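Local coordinates for protein putative tRNA (Adenine(37)-N6)-methyltransferase (Pseudomonas aeruginosa, PDB 7BTU) that probably transfers a methyl group from S-adenosyl-L-methionine to the threonylcarbamoyl-modified adenosine at position 37 of tRNA, at residues Ile161-Ala173 against Tyr222-Ala234. Residues are numbered along the deposited sequence; the frame is centred on the assembly and turned at random.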
loop_
_atom_site.group_PDB
_atom_site.type_symbol
_atom_site.label_atom_id
_atom_site.label_comp_id
_atom_site.label_asym_id
_atom_site.label_seq_id
_atom_site.Cartn_x
_atom_site.Cartn_y
_atom_site.Cartn_z
ATOM N N ILE B 161 -20.403 13.548 12.246
ATOM C CA ILE B 161 -21.667 13.862 12.919
ATOM C C ILE B 161 -21.348 14.099 14.380
ATOM O O ILE B 161 -20.508 13.392 14.953
ATOM C CB ILE B 161 -22.680 12.697 12.783
ATOM C CG1 ILE B 161 -22.674 12.107 11.380
ATOM C CG2 ILE B 161 -24.100 13.083 13.156
ATOM C CD1 ILE B 161 -23.449 10.784 11.257
ATOM N N ALA B 162 -22.054 15.050 14.991
ATOM C CA ALA B 162 -21.933 15.274 16.422
ATOM C C ALA B 162 -22.481 14.072 17.185
ATOM O O ALA B 162 -23.460 13.432 16.759
ATOM C CB ALA B 162 -22.703 16.524 16.840
ATOM N N VAL B 163 -21.896 13.826 18.348
ATOM C CA VAL B 163 -22.262 12.719 19.217
ATOM C C VAL B 163 -22.518 13.261 20.616
ATOM O O VAL B 163 -21.614 13.833 21.220
ATOM C CB VAL B 163 -21.152 11.658 19.268
ATOM C CG1 VAL B 163 -21.500 10.613 20.351
ATOM C CG2 VAL B 163 -20.970 10.996 17.876
ATOM N N GLU B 164 -23.705 13.008 21.167
ATOM C CA GLU B 164 -23.975 13.285 22.584
ATOM C C GLU B 164 -24.219 11.961 23.314
ATOM O O GLU B 164 -24.389 10.908 22.698
ATOM C CB GLU B 164 -25.174 14.243 22.760
ATOM C CG GLU B 164 -26.404 13.650 22.188
ATOM C CD GLU B 164 -27.676 14.443 22.491
ATOM O OE1 GLU B 164 -28.742 13.787 22.588
ATOM O OE2 GLU B 164 -27.587 15.683 22.648
ATOM N N TRP B 165 -24.239 12.027 24.640
ATOM C CA TRP B 165 -24.242 10.862 25.526
ATOM C C TRP B 165 -25.402 10.921 26.503
ATOM O O TRP B 165 -25.616 11.967 27.123
ATOM C CB TRP B 165 -22.954 10.855 26.363
ATOM C CG TRP B 165 -21.729 10.512 25.563
ATOM C CD1 TRP B 165 -20.955 11.351 24.802
ATOM C CD2 TRP B 165 -21.141 9.204 25.477
ATOM N NE1 TRP B 165 -19.926 10.602 24.194
ATOM C CE2 TRP B 165 -20.020 9.300 24.629
ATOM C CE3 TRP B 165 -21.498 7.953 26.007
ATOM C CZ2 TRP B 165 -19.223 8.210 24.339
ATOM C CZ3 TRP B 165 -20.708 6.844 25.703
ATOM C CH2 TRP B 165 -19.595 6.983 24.854
ATOM N N SER B 166 -26.143 9.828 26.662
ATOM C CA SER B 166 -26.938 9.671 27.881
ATOM C C SER B 166 -26.017 9.545 29.091
ATOM O O SER B 166 -24.906 9.021 28.989
ATOM C CB SER B 166 -27.837 8.459 27.816
ATOM O OG SER B 166 -27.041 7.277 27.917
ATOM N N GLU B 167 -26.482 10.042 30.246
ATOM C CA GLU B 167 -25.682 9.897 31.471
ATOM C C GLU B 167 -25.360 8.425 31.763
ATOM O O GLU B 167 -24.214 8.075 32.113
ATOM C CB GLU B 167 -26.415 10.573 32.651
ATOM N N GLN B 168 -26.331 7.530 31.553
ATOM C CA GLN B 168 -26.061 6.112 31.749
ATOM C C GLN B 168 -24.939 5.631 30.819
ATOM O O GLN B 168 -24.029 4.907 31.243
ATOM C CB GLN B 168 -27.352 5.320 31.499
ATOM C CG GLN B 168 -27.176 3.805 31.428
ATOM C CD GLN B 168 -28.454 3.077 30.978
ATOM O OE1 GLN B 168 -28.495 1.863 30.922
ATOM N NE2 GLN B 168 -29.481 3.834 30.632
ATOM N N ALA B 169 -24.998 5.989 29.531
ATOM C CA ALA B 169 -23.958 5.475 28.617
ATOM C C ALA B 169 -22.574 6.014 28.969
ATOM O O ALA B 169 -21.571 5.325 28.769
ATOM C CB ALA B 169 -24.270 5.827 27.163
ATOM N N ARG B 170 -22.492 7.264 29.433
ATOM C CA ARG B 170 -21.199 7.831 29.835
ATOM C C ARG B 170 -20.602 7.053 30.994
ATOM O O ARG B 170 -19.407 6.724 30.982
ATOM C CB ARG B 170 -21.367 9.319 30.207
ATOM N N ARG B 171 -21.420 6.761 32.023
ATOM C CA ARG B 171 -20.955 5.917 33.117
ATOM C C ARG B 171 -20.535 4.543 32.606
ATOM O O ARG B 171 -19.486 4.017 33.002
ATOM C CB ARG B 171 -22.048 5.760 34.190
ATOM C CG ARG B 171 -21.697 4.724 35.262
ATOM C CD ARG B 171 -22.815 4.540 36.315
ATOM N NE ARG B 171 -24.085 4.089 35.725
ATOM C CZ ARG B 171 -24.346 2.830 35.355
ATOM N NH1 ARG B 171 -23.427 1.881 35.498
ATOM N NH2 ARG B 171 -25.533 2.514 34.834
ATOM N N GLN B 172 -21.382 3.906 31.786
ATOM C CA GLN B 172 -21.043 2.554 31.319
ATOM C C GLN B 172 -19.779 2.547 30.469
ATOM O O GLN B 172 -18.962 1.616 30.572
ATOM C CB GLN B 172 -22.218 1.912 30.553
ATOM C CG GLN B 172 -23.433 1.636 31.459
ATOM C CD GLN B 172 -24.714 1.494 30.665
ATOM O OE1 GLN B 172 -24.843 2.071 29.560
ATOM N NE2 GLN B 172 -25.695 0.833 31.249
ATOM N N ALA B 173 -19.624 3.529 29.575
ATOM C CA ALA B 173 -18.387 3.601 28.791
ATOM C C ALA B 173 -17.172 3.725 29.700
ATOM O O ALA B 173 -16.112 3.128 29.418
ATOM C CB ALA B 173 -18.419 4.780 27.805
ATOM N N TYR B 222 -30.656 8.470 16.464
ATOM C CA TYR B 222 -30.485 9.783 15.838
ATOM C C TYR B 222 -31.548 10.726 16.366
ATOM O O TYR B 222 -32.650 10.733 15.831
ATOM C CB TYR B 222 -30.640 9.682 14.326
ATOM C CG TYR B 222 -29.471 9.024 13.689
ATOM C CD1 TYR B 222 -29.395 7.642 13.610
ATOM C CD2 TYR B 222 -28.426 9.777 13.190
ATOM C CE1 TYR B 222 -28.287 7.026 13.006
ATOM C CE2 TYR B 222 -27.335 9.170 12.568
ATOM C CZ TYR B 222 -27.263 7.799 12.510
ATOM O OH TYR B 222 -26.159 7.206 11.902
ATOM N N PRO B 223 -31.270 11.566 17.359
ATOM C CA PRO B 223 -32.323 12.547 17.788
ATOM C C PRO B 223 -32.686 13.537 16.697
ATOM O O PRO B 223 -33.806 14.080 16.695
ATOM C CB PRO B 223 -31.704 13.282 19.000
ATOM C CG PRO B 223 -30.497 12.492 19.385
ATOM C CD PRO B 223 -30.052 11.635 18.185
ATOM N N ARG B 224 -31.746 13.824 15.801
ATOM C CA ARG B 224 -31.904 14.695 14.647
ATOM C C ARG B 224 -31.047 14.083 13.548
ATOM O O ARG B 224 -30.137 13.305 13.844
ATOM C CB ARG B 224 -31.429 16.128 14.919
ATOM C CG ARG B 224 -31.930 16.752 16.188
ATOM C CD ARG B 224 -31.597 18.245 16.204
ATOM N NE ARG B 224 -30.187 18.462 15.886
ATOM C CZ ARG B 224 -29.275 18.815 16.785
ATOM N NH1 ARG B 224 -29.647 18.985 18.051
ATOM N NH2 ARG B 224 -28.004 18.999 16.427
ATOM N N PRO B 225 -31.294 14.425 12.279
ATOM C CA PRO B 225 -30.442 13.860 11.216
ATOM C C PRO B 225 -28.954 14.121 11.407
ATOM O O PRO B 225 -28.142 13.318 10.930
ATOM C CB PRO B 225 -30.975 14.543 9.949
ATOM C CG PRO B 225 -32.394 14.782 10.272
ATOM C CD PRO B 225 -32.439 15.162 11.719
ATOM N N ASP B 226 -28.567 15.166 12.142
ATOM C CA ASP B 226 -27.154 15.508 12.298
ATOM C C ASP B 226 -26.645 15.284 13.724
ATOM O O ASP B 226 -25.661 15.900 14.145
ATOM C CB ASP B 226 -26.923 16.953 11.852
ATOM C CG ASP B 226 -27.803 17.945 12.596
ATOM O OD1 ASP B 226 -28.677 17.515 13.386
ATOM O OD2 ASP B 226 -27.628 19.166 12.375
ATOM N N LEU B 227 -27.280 14.401 14.478
ATOM C CA LEU B 227 -26.845 14.183 15.846
ATOM C C LEU B 227 -27.095 12.733 16.203
ATOM O O LEU B 227 -28.174 12.194 15.929
ATOM C CB LEU B 227 -27.584 15.129 16.822
ATOM C CG LEU B 227 -27.331 14.984 18.331
ATOM C CD1 LEU B 227 -25.884 15.317 18.685
ATOM C CD2 LEU B 227 -28.314 15.932 19.171
ATOM N N ILE B 228 -26.079 12.118 16.783
ATOM C CA ILE B 228 -26.165 10.786 17.344
ATOM C C ILE B 228 -26.150 10.890 18.854
ATOM O O ILE B 228 -25.387 11.681 19.429
ATOM C CB ILE B 228 -25.002 9.926 16.824
ATOM C CG1 ILE B 228 -25.274 9.555 15.344
ATOM C CG2 ILE B 228 -24.844 8.722 17.709
ATOM C CD1 ILE B 228 -24.149 8.707 14.654
ATOM N N ARG B 229 -26.958 10.068 19.505
ATOM C CA ARG B 229 -26.984 9.999 20.956
ATOM C C ARG B 229 -26.677 8.581 21.390
ATOM O O ARG B 229 -27.316 7.644 20.916
ATOM C CB ARG B 229 -28.362 10.481 21.492
ATOM C CG ARG B 229 -28.647 10.051 22.944
ATOM C CD ARG B 229 -30.220 10.229 23.296
ATOM N NE ARG B 229 -30.545 9.925 24.699
ATOM C CZ ARG B 229 -30.130 10.710 25.676
ATOM N NH1 ARG B 229 -29.429 11.772 25.347
ATOM N NH2 ARG B 229 -30.411 10.474 26.964
ATOM N N VAL B 230 -25.646 8.406 22.245
ATOM C CA VAL B 230 -25.322 7.071 22.745
ATOM C C VAL B 230 -26.298 6.748 23.857
ATOM O O VAL B 230 -26.423 7.512 24.834
ATOM C CB VAL B 230 -23.855 6.982 23.285
ATOM C CG1 VAL B 230 -23.481 5.513 23.554
ATOM C CG2 VAL B 230 -22.850 7.614 22.311
ATOM N N LEU B 231 -26.954 5.591 23.756
ATOM C CA LEU B 231 -27.977 5.252 24.736
ATOM C C LEU B 231 -27.406 4.397 25.870
ATOM O O LEU B 231 -27.734 4.604 27.033
ATOM C CB LEU B 231 -29.108 4.489 24.036
ATOM C CG LEU B 231 -29.876 5.281 22.986
ATOM C CD1 LEU B 231 -30.686 4.332 22.076
ATOM C CD2 LEU B 231 -30.855 6.198 23.749
ATOM N N ASP B 232 -26.601 3.391 25.541
ATOM C CA ASP B 232 -26.118 2.467 26.574
ATOM C C ASP B 232 -24.908 1.725 26.021
ATOM O O ASP B 232 -24.680 1.703 24.807
ATOM C CB ASP B 232 -27.185 1.486 27.044
ATOM C CG ASP B 232 -27.492 0.421 26.001
ATOM O OD1 ASP B 232 -26.605 -0.340 25.630
ATOM O OD2 ASP B 232 -28.628 0.348 25.536
ATOM N N VAL B 233 -24.132 1.141 26.929
ATOM C CA VAL B 233 -22.907 0.383 26.610
ATOM C C VAL B 233 -22.986 -0.825 27.523
ATOM O O VAL B 233 -23.031 -0.667 28.747
ATOM C CB VAL B 233 -21.623 1.168 26.888
ATOM C CG1 VAL B 233 -20.382 0.283 26.458
ATOM C CG2 VAL B 233 -21.609 2.444 26.066
ATOM N N ALA B 234 -23.138 -2.004 26.954
ATOM C CA ALA B 234 -23.313 -3.203 27.774
ATOM C C ALA B 234 -22.269 -4.243 27.404
ATOM O O ALA B 234 -21.835 -4.295 26.258
ATOM C CB ALA B 234 -24.695 -3.797 27.571
HETATM O O HOH W 1 -23.456 16.955 13.268
HETATM O O HOH W 2 -27.804 13.432 27.059
HETATM O O HOH W 3 -29.295 11.211 29.849
#
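S166 OG lies 2.9 Å from L231 O and 3.2 Å from V230 O across the contact; either carbonyl could accept the hydroxyl proton. S166 is at the N-cap of the helix starting at 167, and its OG accepts from A169 N at 2.9 Å, a capping bond. The S166 torsion (chi1 72°) sets OG between its own N and carbonyl carbon, where it can meet both the helix start and strand 227-234. V230 O is held separately by S166 N, at 3.0 Å. Strand 162-165 runs parallel to 227-234 and forms one outer strand of the four-stranded mixed sheet in the TrmO C-terminal domain. The bond from E164 N to I228 O is 2.8 Å, and E164 O in turn accepts from V230 N. On the sheet face of V163 and W165, V230 CG2 sits over the centre of the W165 six-membered ring, 3.8 Å from its centroid, a CH-pi contact. L192 of helix 184-193 packs on V230 as well. On the other face, E164 OE1 and R229 NH1 form a weak, long salt bridge of 3.5 Å, with carboxylate and guanidinium planes 74° apart. A water links R229 NH1 to W165 O. Farther along, Q172 OE1 accepts from V233 N at 2.9 Å, with the donor well above its carbonyl plane rather than on a lone pair. Q172 NE2 donates to a lone pair of Q168 OE1 in a bent bond, consistent with Q172 OE1 turning to the strand.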